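Long-range contacts in decapping and exoribonuclease protein 1 (Kluyveromyces lactis, PDB 4GPS), which removes NAD and other 5'-end caps from RNA and degrades RNA in the 5'-to-3' direction, using divalent metal cations: residues A[133-143]-A[234-245]; A[292-300]-A[310-321]. All blocks are in the same frame, centred on the assembly; numbering follows the deposited sequence.

Interaction 1 (A[133-143]-A[234-245])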
loop_
_atom_site.group_PDB
_atom_site.type_symbol
_atom_site.label_atom_id
_atom_site.label_comp_id
_atom_site.label_asym_id
_atom_site.label_seq_id
_atom_site.Cartn_x
_atom_site.Cartn_y
_atom_site.Cartn_z
ATOM N N SER A 133 -7.684 -12.193 26.631
ATOM C CA SER A 133 -6.791 -11.026 26.599
ATOM C C SER A 133 -6.865 -10.332 25.235
ATOM O O SER A 133 -6.217 -9.310 25.019
ATOM C CB SER A 133 -5.349 -11.446 26.806
ATOM O OG SER A 133 -5.299 -12.591 27.615
ATOM N N PHE A 134 -7.618 -10.917 24.308
ATOM C CA PHE A 134 -7.785 -10.361 22.974
ATOM C C PHE A 134 -9.259 -10.331 22.569
ATOM O O PHE A 134 -9.836 -9.268 22.316
ATOM C CB PHE A 134 -6.992 -11.181 21.956
ATOM C CG PHE A 134 -5.515 -11.215 22.223
ATOM C CD1 PHE A 134 -4.920 -12.342 22.763
ATOM C CD2 PHE A 134 -4.708 -10.112 21.915
ATOM C CE1 PHE A 134 -3.543 -12.369 22.985
ATOM C CE2 PHE A 134 -3.317 -10.136 22.141
ATOM C CZ PHE A 134 -2.740 -11.256 22.670
ATOM N N ILE A 135 -9.878 -11.500 22.520
ATOM C CA ILE A 135 -11.278 -11.579 22.131
ATOM C C ILE A 135 -12.222 -11.051 23.234
ATOM O O ILE A 135 -12.282 -11.584 24.354
ATOM C CB ILE A 135 -11.630 -13.034 21.772
ATOM C CG1 ILE A 135 -10.714 -13.527 20.639
ATOM C CG2 ILE A 135 -13.099 -13.130 21.371
ATOM C CD1 ILE A 135 -10.869 -12.724 19.323
ATOM N N GLY A 136 -12.955 -9.995 22.919
ATOM C CA GLY A 136 -13.887 -9.434 23.887
ATOM C C GLY A 136 -13.476 -8.055 24.376
ATOM O O GLY A 136 -14.242 -7.346 25.026
ATOM N N ILE A 137 -12.256 -7.677 24.042
ATOM C CA ILE A 137 -11.707 -6.405 24.433
ATOM C C ILE A 137 -12.292 -5.286 23.598
ATOM O O ILE A 137 -12.401 -5.382 22.376
ATOM C CB ILE A 137 -10.188 -6.475 24.322
ATOM C CG1 ILE A 137 -9.691 -7.327 25.490
ATOM C CG2 ILE A 137 -9.562 -5.081 24.304
ATOM C CD1 ILE A 137 -8.205 -7.461 25.557
ATOM N N ASP A 138 -12.707 -4.233 24.281
ATOM C CA ASP A 138 -13.300 -3.082 23.634
ATOM C C ASP A 138 -12.191 -2.257 22.997
ATOM O O ASP A 138 -11.413 -1.630 23.714
ATOM C CB ASP A 138 -14.057 -2.235 24.673
ATOM C CG ASP A 138 -14.875 -1.112 24.034
ATOM O OD1 ASP A 138 -15.821 -1.424 23.287
ATOM O OD2 ASP A 138 -14.585 0.077 24.269
ATOM N N LEU A 139 -12.120 -2.261 21.662
ATOM C CA LEU A 139 -11.101 -1.506 20.936
ATOM C C LEU A 139 -11.391 -0.016 20.982
ATOM O O LEU A 139 -10.721 0.780 20.340
ATOM C CB LEU A 139 -11.051 -1.927 19.467
ATOM C CG LEU A 139 -10.666 -3.362 19.141
ATOM C CD1 LEU A 139 -10.844 -3.616 17.657
ATOM C CD2 LEU A 139 -9.242 -3.604 19.562
ATOM N N THR A 140 -12.389 0.361 21.754
ATOM C CA THR A 140 -12.781 1.752 21.838
ATOM C C THR A 140 -12.469 2.340 23.215
ATOM O O THR A 140 -12.596 3.540 23.430
ATOM C CB THR A 140 -14.288 1.858 21.456
ATOM O OG1 THR A 140 -14.391 2.507 20.178
ATOM C CG2 THR A 140 -15.125 2.576 22.530
ATOM N N LYS A 141 -12.035 1.481 24.134
ATOM C CA LYS A 141 -11.686 1.898 25.482
ATOM C C LYS A 141 -10.532 2.901 25.408
ATOM O O LYS A 141 -9.576 2.704 24.664
ATOM C CB LYS A 141 -11.290 0.670 26.306
ATOM C CG LYS A 141 -11.107 0.915 27.781
ATOM C CD LYS A 141 -10.851 -0.398 28.500
ATOM C CE LYS A 141 -10.135 -0.164 29.809
ATOM N NZ LYS A 141 -8.905 0.639 29.561
ATOM N N GLY A 142 -10.637 3.990 26.163
ATOM C CA GLY A 142 -9.589 5.000 26.145
ATOM C C GLY A 142 -9.565 5.874 24.898
ATOM O O GLY A 142 -8.522 6.433 24.551
ATOM N N TYR A 143 -10.701 5.991 24.213
ATOM C CA TYR A 143 -10.780 6.821 23.015
ATOM C C TYR A 143 -10.903 8.297 23.395
ATOM O O TYR A 143 -10.445 9.180 22.659
ATOM C CB TYR A 143 -11.975 6.407 22.154
ATOM C CG TYR A 143 -12.382 7.428 21.111
ATOM C CD1 TYR A 143 -11.493 7.849 20.124
ATOM C CD2 TYR A 143 -13.667 7.968 21.114
ATOM C CE1 TYR A 143 -11.874 8.785 19.170
ATOM C CE2 TYR A 143 -14.058 8.904 20.163
ATOM C CZ TYR A 143 -13.163 9.308 19.197
ATOM O OH TYR A 143 -13.569 10.229 18.259
ATOM N N LYS A 234 -12.937 8.051 15.142
ATOM C CA LYS A 234 -13.228 6.863 15.935
ATOM C C LYS A 234 -12.717 5.599 15.253
ATOM O O LYS A 234 -12.041 4.789 15.888
ATOM C CB LYS A 234 -14.735 6.747 16.186
ATOM C CG LYS A 234 -15.115 5.775 17.290
ATOM C CD LYS A 234 -16.090 6.403 18.290
ATOM C CE LYS A 234 -16.342 5.471 19.477
ATOM N NZ LYS A 234 -17.447 5.927 20.366
ATOM N N ILE A 235 -13.029 5.439 13.965
ATOM C CA ILE A 235 -12.612 4.264 13.216
ATOM C C ILE A 235 -11.088 4.183 13.225
ATOM O O ILE A 235 -10.497 3.123 13.471
ATOM C CB ILE A 235 -13.115 4.302 11.739
ATOM C CG1 ILE A 235 -14.563 3.833 11.637
ATOM C CG2 ILE A 235 -12.284 3.360 10.872
ATOM C CD1 ILE A 235 -15.557 4.683 12.338
ATOM N N CYS A 236 -10.452 5.316 12.971
ATOM C CA CYS A 236 -8.995 5.377 12.943
ATOM C C CYS A 236 -8.385 5.018 14.317
ATOM O O CYS A 236 -7.377 4.312 14.392
ATOM C CB CYS A 236 -8.564 6.765 12.457
ATOM S SG CYS A 236 -6.851 7.118 12.655
ATOM N N TYR A 237 -9.014 5.469 15.396
ATOM C CA TYR A 237 -8.545 5.154 16.736
ATOM C C TYR A 237 -8.676 3.670 17.105
ATOM O O TYR A 237 -7.800 3.127 17.774
ATOM C CB TYR A 237 -9.294 5.986 17.774
ATOM C CG TYR A 237 -8.938 5.603 19.189
ATOM C CD1 TYR A 237 -7.872 6.209 19.855
ATOM C CD2 TYR A 237 -9.616 4.580 19.837
ATOM C CE1 TYR A 237 -7.495 5.791 21.134
ATOM C CE2 TYR A 237 -9.251 4.155 21.099
ATOM C CZ TYR A 237 -8.193 4.759 21.742
ATOM O OH TYR A 237 -7.839 4.313 22.988
ATOM N N THR A 238 -9.768 3.008 16.714
ATOM C CA THR A 238 -9.908 1.584 17.064
ATOM C C THR A 238 -8.834 0.803 16.305
ATOM O O THR A 238 -8.430 -0.277 16.734
ATOM C CB THR A 238 -11.334 0.991 16.740
ATOM O OG1 THR A 238 -11.318 0.383 15.446
ATOM C CG2 THR A 238 -12.416 2.076 16.785
ATOM N N GLY A 239 -8.368 1.376 15.187
ATOM C CA GLY A 239 -7.303 0.778 14.395
ATOM C C GLY A 239 -5.982 0.809 15.166
ATOM O O GLY A 239 -5.252 -0.190 15.191
ATOM N N PHE A 240 -5.672 1.945 15.802
ATOM C CA PHE A 240 -4.450 2.063 16.605
ATOM C C PHE A 240 -4.536 1.136 17.813
ATOM O O PHE A 240 -3.552 0.473 18.149
ATOM C CB PHE A 240 -4.215 3.503 17.085
ATOM C CG PHE A 240 -3.737 4.425 16.000
ATOM C CD1 PHE A 240 -2.544 4.166 15.328
ATOM C CD2 PHE A 240 -4.506 5.525 15.611
ATOM C CE1 PHE A 240 -2.122 4.984 14.276
ATOM C CE2 PHE A 240 -4.102 6.351 14.564
ATOM C CZ PHE A 240 -2.909 6.081 13.891
ATOM N N ALA A 241 -5.707 1.084 18.453
ATOM C CA ALA A 241 -5.903 0.203 19.594
ATOM C C ALA A 241 -5.710 -1.269 19.192
ATOM O O ALA A 241 -5.128 -2.048 19.940
ATOM C CB ALA A 241 -7.292 0.405 20.189
ATOM N N LEU A 242 -6.190 -1.655 18.014
ATOM C CA LEU A 242 -6.029 -3.047 17.593
ATOM C C LEU A 242 -4.531 -3.374 17.430
ATOM O O LEU A 242 -4.061 -4.398 17.941
ATOM C CB LEU A 242 -6.806 -3.331 16.292
ATOM C CG LEU A 242 -6.553 -4.724 15.697
ATOM C CD1 LEU A 242 -7.059 -5.819 16.641
ATOM C CD2 LEU A 242 -7.245 -4.831 14.384
ATOM N N GLU A 243 -3.785 -2.508 16.743
ATOM C CA GLU A 243 -2.341 -2.707 16.569
ATOM C C GLU A 243 -1.677 -2.760 17.958
ATOM O O GLU A 243 -0.846 -3.636 18.249
ATOM C CB GLU A 243 -1.754 -1.555 15.738
ATOM C CG GLU A 243 -2.201 -1.629 14.266
ATOM C CD GLU A 243 -2.011 -0.351 13.466
ATOM O OE1 GLU A 243 -2.460 -0.324 12.290
ATOM O OE2 GLU A 243 -1.417 0.616 14.004
ATOM N N ASP A 244 -2.079 -1.833 18.819
ATOM C CA ASP A 244 -1.546 -1.747 20.176
ATOM C C ASP A 244 -1.692 -3.073 20.925
ATOM O O ASP A 244 -0.740 -3.570 21.520
ATOM C CB ASP A 244 -2.275 -0.650 20.944
ATOM C CG ASP A 244 -1.378 0.053 21.936
ATOM O OD1 ASP A 244 -0.765 -0.640 22.782
ATOM O OD2 ASP A 244 -1.289 1.304 21.870
ATOM N N LEU A 245 -2.897 -3.630 20.887
ATOM C CA LEU A 245 -3.225 -4.905 21.526
ATOM C C LEU A 245 -2.477 -6.147 20.948
ATOM O O LEU A 245 -2.131 -7.056 21.694
ATOM C CB LEU A 245 -4.755 -5.105 21.436
ATOM C CG LEU A 245 -5.389 -6.408 21.930
ATOM C CD1 LEU A 245 -5.299 -6.459 23.480
ATOM C CD2 LEU A 245 -6.850 -6.477 21.450
#
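From helix 233-246 the hydroxyl of Y237 reaches two backbone carbonyls in a run of tight turns, its OH 2.9 Å from K141 O and 2.7 Å from G142 O. Its single proton can serve one of them at a time, and the model does not settle which. The segment 133-143 is an irregular chain of beta turns, two type II and one type I, that runs along this helix in the PD-(D/E)XK nuclease fold of the DXO family. Y143 closes the last turn and lays its CA over one face of the Y237 ring, a CH-pi contact of 3.8 Å to the centroid. With its CG anti to the backbone N (chi1 164°), the Y143 ring swings toward the K234 end of the helix, meeting Y237 obliquely, planes 58° apart, while the aliphatic part of K234 crosses one of its faces. With an alanine here the ring would be gone, and the K234 methylenes and the CB end of Y237 would probably lose their cover. Mid-segment, L139 sets its CB against T238 and pushes CD2 to 3.8 Å from L242 CA, and its carbonyl O accepts a CA-H...O contact from T238. At the far end L245 meets I137 methyl to methyl and sets CG 3.8 Å from CD2 of the F134 ring. Further out, W125 meets the F134 ring, and backbone bonds from G136 and I137 to L338 and from L139 to N336 position the turns. L245 O sits at the F134 ring edge, in its plane, 3.3 Å from CE2.

Interaction 2 (A[292-300]-A[310-321]); sequences TEIKSSVHF and KLLRMWIQTNLL
One face of the F300 ring takes the L311 methyl CD2, 3.6 Å from the ring centroid and 17° off its normal, a close CH-pi contact; V298 O lies over the opposite face, displaced toward the rim. K310 CD comes up at the ring edge, and H307 adds an edge-to-face partner from outside the two segments. The E293 carboxylate and the Q317 amide come from opposite directions with their planes 77° apart. Strand 290-297 and helix 305-319 are the first two elements of a beta-alpha-beta unit completed by strand 325-331, and their short segments run nearly antiparallel (161°) with axes 10.6 Å apart. From this strand E293 and K295 point at the helix. K295 CG lies alongside the M314 methyl CE at 3.9 Å; beyond it the chain bends at chi2, then runs extended and brings the ammonium to the Q317 amide. E293 binds a divalent metal cation, and K295 and Q317 probably bind substrate, as in relatives. The carboxylate of E293 is also steered by a salt bridge from R182 to OE2, the oxygen that lies 3.5 Å from T318 CG2.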
loop_
_atom_site.group_PDB
_atom_site.type_symbol
_atom_site.label_atom_id
_atom_site.label_comp_id
_atom_site.label_asym_id
_atom_site.label_seq_id
_atom_site.Cartn_x
_atom_site.Cartn_y
_atom_site.Cartn_z
ATOM N N THR A 292 3.591 -8.809 8.996
ATOM C CA THR A 292 2.153 -8.988 9.203
ATOM C C THR A 292 1.497 -7.596 9.365
ATOM O O THR A 292 1.780 -6.860 10.317
ATOM C CB THR A 292 1.929 -9.860 10.457
ATOM O OG1 THR A 292 2.553 -11.134 10.233
ATOM C CG2 THR A 292 0.409 -10.044 10.763
ATOM N N GLU A 293 0.655 -7.236 8.399
ATOM C CA GLU A 293 -0.025 -5.949 8.372
ATOM C C GLU A 293 -1.404 -6.146 9.006
ATOM O O GLU A 293 -2.191 -7.012 8.597
ATOM C CB GLU A 293 -0.135 -5.443 6.924
ATOM C CG GLU A 293 1.182 -5.600 6.160
ATOM C CD GLU A 293 1.419 -4.522 5.129
ATOM O OE1 GLU A 293 1.261 -3.338 5.476
ATOM O OE2 GLU A 293 1.776 -4.851 3.980
ATOM N N ILE A 294 -1.652 -5.339 10.028
ATOM C CA ILE A 294 -2.853 -5.370 10.836
ATOM C C ILE A 294 -3.945 -4.408 10.345
ATOM O O ILE A 294 -3.702 -3.218 10.122
ATOM C CB ILE A 294 -2.451 -5.048 12.289
ATOM C CG1 ILE A 294 -1.390 -6.074 12.716
ATOM C CG2 ILE A 294 -3.684 -5.016 13.224
ATOM C CD1 ILE A 294 -0.871 -5.872 14.091
ATOM N N LYS A 295 -5.144 -4.951 10.161
ATOM C CA LYS A 295 -6.293 -4.164 9.698
ATOM C C LYS A 295 -7.463 -4.341 10.671
ATOM O O LYS A 295 -7.735 -5.454 11.159
ATOM C CB LYS A 295 -6.728 -4.599 8.283
ATOM C CG LYS A 295 -5.729 -4.297 7.184
ATOM C CD LYS A 295 -5.576 -2.790 6.960
ATOM C CE LYS A 295 -4.593 -2.500 5.875
ATOM N NZ LYS A 295 -4.413 -1.053 5.665
ATOM N N SER A 296 -8.122 -3.229 10.956
ATOM C CA SER A 296 -9.285 -3.195 11.827
ATOM C C SER A 296 -10.513 -3.163 10.908
ATOM O O SER A 296 -10.578 -2.356 9.991
ATOM C CB SER A 296 -9.243 -1.931 12.679
ATOM O OG SER A 296 -10.400 -1.817 13.477
ATOM N N SER A 297 -11.493 -4.030 11.142
ATOM C CA SER A 297 -12.668 -4.026 10.274
ATOM C C SER A 297 -13.955 -4.517 10.933
ATOM O O SER A 297 -13.958 -5.124 11.999
ATOM C CB SER A 297 -12.382 -4.909 9.050
ATOM O OG SER A 297 -13.316 -4.710 8.014
ATOM N N VAL A 298 -15.060 -4.241 10.275
ATOM C CA VAL A 298 -16.335 -4.742 10.738
ATOM C C VAL A 298 -16.502 -5.930 9.736
ATOM O O VAL A 298 -15.865 -5.914 8.671
ATOM C CB VAL A 298 -17.374 -3.605 10.574
ATOM C CG1 VAL A 298 -18.266 -3.845 9.420
ATOM C CG2 VAL A 298 -18.087 -3.378 11.879
ATOM N N HIS A 299 -17.272 -6.973 10.057
ATOM C CA HIS A 299 -17.430 -8.086 9.104
ATOM C C HIS A 299 -17.768 -7.590 7.686
ATOM O O HIS A 299 -18.542 -6.653 7.503
ATOM C CB HIS A 299 -18.462 -9.116 9.608
ATOM C CG HIS A 299 -17.894 -10.080 10.620
ATOM N ND1 HIS A 299 -16.958 -11.046 10.289
ATOM C CD2 HIS A 299 -18.077 -10.183 11.960
ATOM C CE1 HIS A 299 -16.592 -11.697 11.381
ATOM N NE2 HIS A 299 -17.255 -11.193 12.407
ATOM N N PHE A 300 -17.152 -8.226 6.691
ATOM C CA PHE A 300 -17.292 -7.814 5.297
ATOM C C PHE A 300 -18.606 -8.057 4.623
ATOM O O PHE A 300 -19.192 -9.124 4.758
ATOM C CB PHE A 300 -16.207 -8.468 4.444
ATOM C CG PHE A 300 -14.834 -7.960 4.735
ATOM C CD1 PHE A 300 -13.807 -8.846 5.101
ATOM C CD2 PHE A 300 -14.564 -6.596 4.684
ATOM C CE1 PHE A 300 -12.534 -8.375 5.418
ATOM C CE2 PHE A 300 -13.283 -6.112 5.001
ATOM C CZ PHE A 300 -12.273 -7.009 5.370
ATOM N N LYS A 310 -11.935 -1.439 0.078
ATOM C CA LYS A 310 -10.984 -1.741 1.139
ATOM C C LYS A 310 -10.252 -3.071 0.874
ATOM O O LYS A 310 -9.029 -3.144 1.007
ATOM C CB LYS A 310 -11.698 -1.760 2.505
ATOM C CG LYS A 310 -10.816 -2.205 3.624
ATOM C CD LYS A 310 -11.559 -2.316 4.950
ATOM C CE LYS A 310 -11.936 -0.966 5.531
ATOM N NZ LYS A 310 -12.637 -1.175 6.836
ATOM N N LEU A 311 -10.997 -4.107 0.494
ATOM C CA LEU A 311 -10.409 -5.411 0.188
ATOM C C LEU A 311 -9.430 -5.283 -0.987
ATOM O O LEU A 311 -8.311 -5.794 -0.921
ATOM C CB LEU A 311 -11.502 -6.434 -0.135
ATOM C CG LEU A 311 -12.384 -6.790 1.074
ATOM C CD1 LEU A 311 -13.652 -7.425 0.582
ATOM C CD2 LEU A 311 -11.645 -7.728 2.040
ATOM N N LEU A 312 -9.819 -4.566 -2.043
ATOM C CA LEU A 312 -8.921 -4.405 -3.183
ATOM C C LEU A 312 -7.659 -3.646 -2.766
ATOM O O LEU A 312 -6.545 -4.017 -3.129
ATOM C CB LEU A 312 -9.625 -3.664 -4.332
ATOM C CG LEU A 312 -8.788 -3.319 -5.573
ATOM C CD1 LEU A 312 -8.328 -4.638 -6.234
ATOM C CD2 LEU A 312 -9.586 -2.421 -6.550
ATOM N N ARG A 313 -7.832 -2.598 -1.973
ATOM C CA ARG A 313 -6.712 -1.786 -1.534
ATOM C C ARG A 313 -5.753 -2.637 -0.709
ATOM O O ARG A 313 -4.536 -2.565 -0.858
ATOM C CB ARG A 313 -7.250 -0.597 -0.728
ATOM C CG ARG A 313 -6.461 0.685 -0.918
ATOM C CD ARG A 313 -7.126 1.904 -0.278
ATOM N NE ARG A 313 -6.474 3.122 -0.766
ATOM C CZ ARG A 313 -5.272 3.489 -0.369
ATOM N NH1 ARG A 313 -4.645 2.749 0.516
ATOM N NH2 ARG A 313 -4.665 4.530 -0.899
ATOM N N MET A 314 -6.336 -3.474 0.131
ATOM C CA MET A 314 -5.624 -4.384 1.026
ATOM C C MET A 314 -4.757 -5.322 0.154
ATOM O O MET A 314 -3.562 -5.535 0.402
ATOM C CB MET A 314 -6.681 -5.196 1.774
ATOM C CG MET A 314 -6.374 -5.621 3.136
ATOM S SD MET A 314 -7.869 -6.279 3.957
ATOM C CE MET A 314 -8.635 -4.727 4.569
ATOM N N TRP A 315 -5.392 -5.908 -0.853
ATOM C CA TRP A 315 -4.702 -6.780 -1.762
ATOM C C TRP A 315 -3.549 -6.015 -2.433
ATOM O O TRP A 315 -2.431 -6.522 -2.467
ATOM C CB TRP A 315 -5.678 -7.287 -2.829
ATOM C CG TRP A 315 -5.009 -8.087 -3.919
ATOM C CD1 TRP A 315 -4.602 -9.403 -3.853
ATOM C CD2 TRP A 315 -4.596 -7.606 -5.196
ATOM N NE1 TRP A 315 -3.959 -9.756 -5.003
ATOM C CE2 TRP A 315 -3.938 -8.677 -5.851
ATOM C CE3 TRP A 315 -4.708 -6.369 -5.857
ATOM C CZ2 TRP A 315 -3.397 -8.550 -7.143
ATOM C CZ3 TRP A 315 -4.164 -6.242 -7.144
ATOM C CH2 TRP A 315 -3.518 -7.329 -7.767
ATOM N N ILE A 316 -3.802 -4.815 -2.973
ATOM C CA ILE A 316 -2.724 -4.067 -3.637
ATOM C C ILE A 316 -1.623 -3.780 -2.640
ATOM O O ILE A 316 -0.445 -3.876 -2.964
ATOM C CB ILE A 316 -3.185 -2.726 -4.161
ATOM C CG1 ILE A 316 -4.282 -2.935 -5.204
ATOM C CG2 ILE A 316 -1.987 -1.958 -4.744
ATOM C CD1 ILE A 316 -5.050 -1.679 -5.497
ATOM N N GLN A 317 -2.023 -3.447 -1.417
ATOM C CA GLN A 317 -1.072 -3.128 -0.359
ATOM C C GLN A 317 -0.076 -4.250 -0.053
ATOM O O GLN A 317 1.129 -4.017 -0.015
ATOM C CB GLN A 317 -1.825 -2.712 0.897
ATOM C CG GLN A 317 -0.987 -2.584 2.114
ATOM C CD GLN A 317 -1.824 -2.448 3.385
ATOM O OE1 GLN A 317 -1.301 -2.549 4.492
ATOM N NE2 GLN A 317 -3.118 -2.213 3.229
ATOM N N THR A 318 -0.547 -5.469 0.144
ATOM C CA THR A 318 0.394 -6.529 0.443
ATOM C C THR A 318 1.036 -7.071 -0.814
ATOM O O THR A 318 2.212 -7.466 -0.799
ATOM C CB THR A 318 -0.243 -7.670 1.246
ATOM O OG1 THR A 318 -1.447 -8.091 0.625
ATOM C CG2 THR A 318 -0.540 -7.199 2.678
ATOM N N ASN A 319 0.301 -7.037 -1.922
ATOM C CA ASN A 319 0.868 -7.541 -3.161
ATOM C C ASN A 319 2.079 -6.755 -3.653
ATOM O O ASN A 319 2.875 -7.283 -4.412
ATOM C CB ASN A 319 -0.173 -7.595 -4.266
ATOM C CG ASN A 319 0.242 -8.512 -5.378
ATOM O OD1 ASN A 319 0.621 -8.076 -6.440
ATOM N ND2 ASN A 319 0.205 -9.804 -5.113
ATOM N N LEU A 320 2.219 -5.496 -3.239
ATOM C CA LEU A 320 3.387 -4.694 -3.640
ATOM C C LEU A 320 4.668 -5.076 -2.858
ATOM O O LEU A 320 5.761 -4.568 -3.135
ATOM C CB LEU A 320 3.105 -3.192 -3.441
ATOM C CG LEU A 320 2.209 -2.500 -4.459
ATOM C CD1 LEU A 320 1.733 -1.276 -3.801
ATOM C CD2 LEU A 320 2.946 -2.193 -5.789
ATOM N N LEU A 321 4.542 -5.955 -1.880
ATOM C CA LEU A 321 5.702 -6.374 -1.090
ATOM C C LEU A 321 6.157 -7.776 -1.466
ATOM O O LEU A 321 5.412 -8.560 -2.065
ATOM C CB LEU A 321 5.370 -6.378 0.403
ATOM C CG LEU A 321 4.785 -5.075 0.931
ATOM C CD1 LEU A 321 4.342 -5.274 2.363
ATOM C CD2 LEU A 321 5.827 -3.981 0.829
#

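In the fold
Interaction 1 closes before interaction 2 opens along the chain, and their centres lie about 18 Å apart, interaction 2 deep in the chain and interaction 1 toward its periphery. Strand 290-297 joins them: helix 305-319 packs on one of its sides, while helix 233-246 meets it from the other through T238, G239 and L242. T238 OG1 and S296 OG are 3.1 Å apart, a probable hydrogen bond, and L242 CD2 rests 3.3 Å from K295 O. The metal-binding residues come from segments of both: E243 from the helix of interaction 1, E293 and I294 from the strand of interaction 2, with D282 from neighbouring strand 273-285.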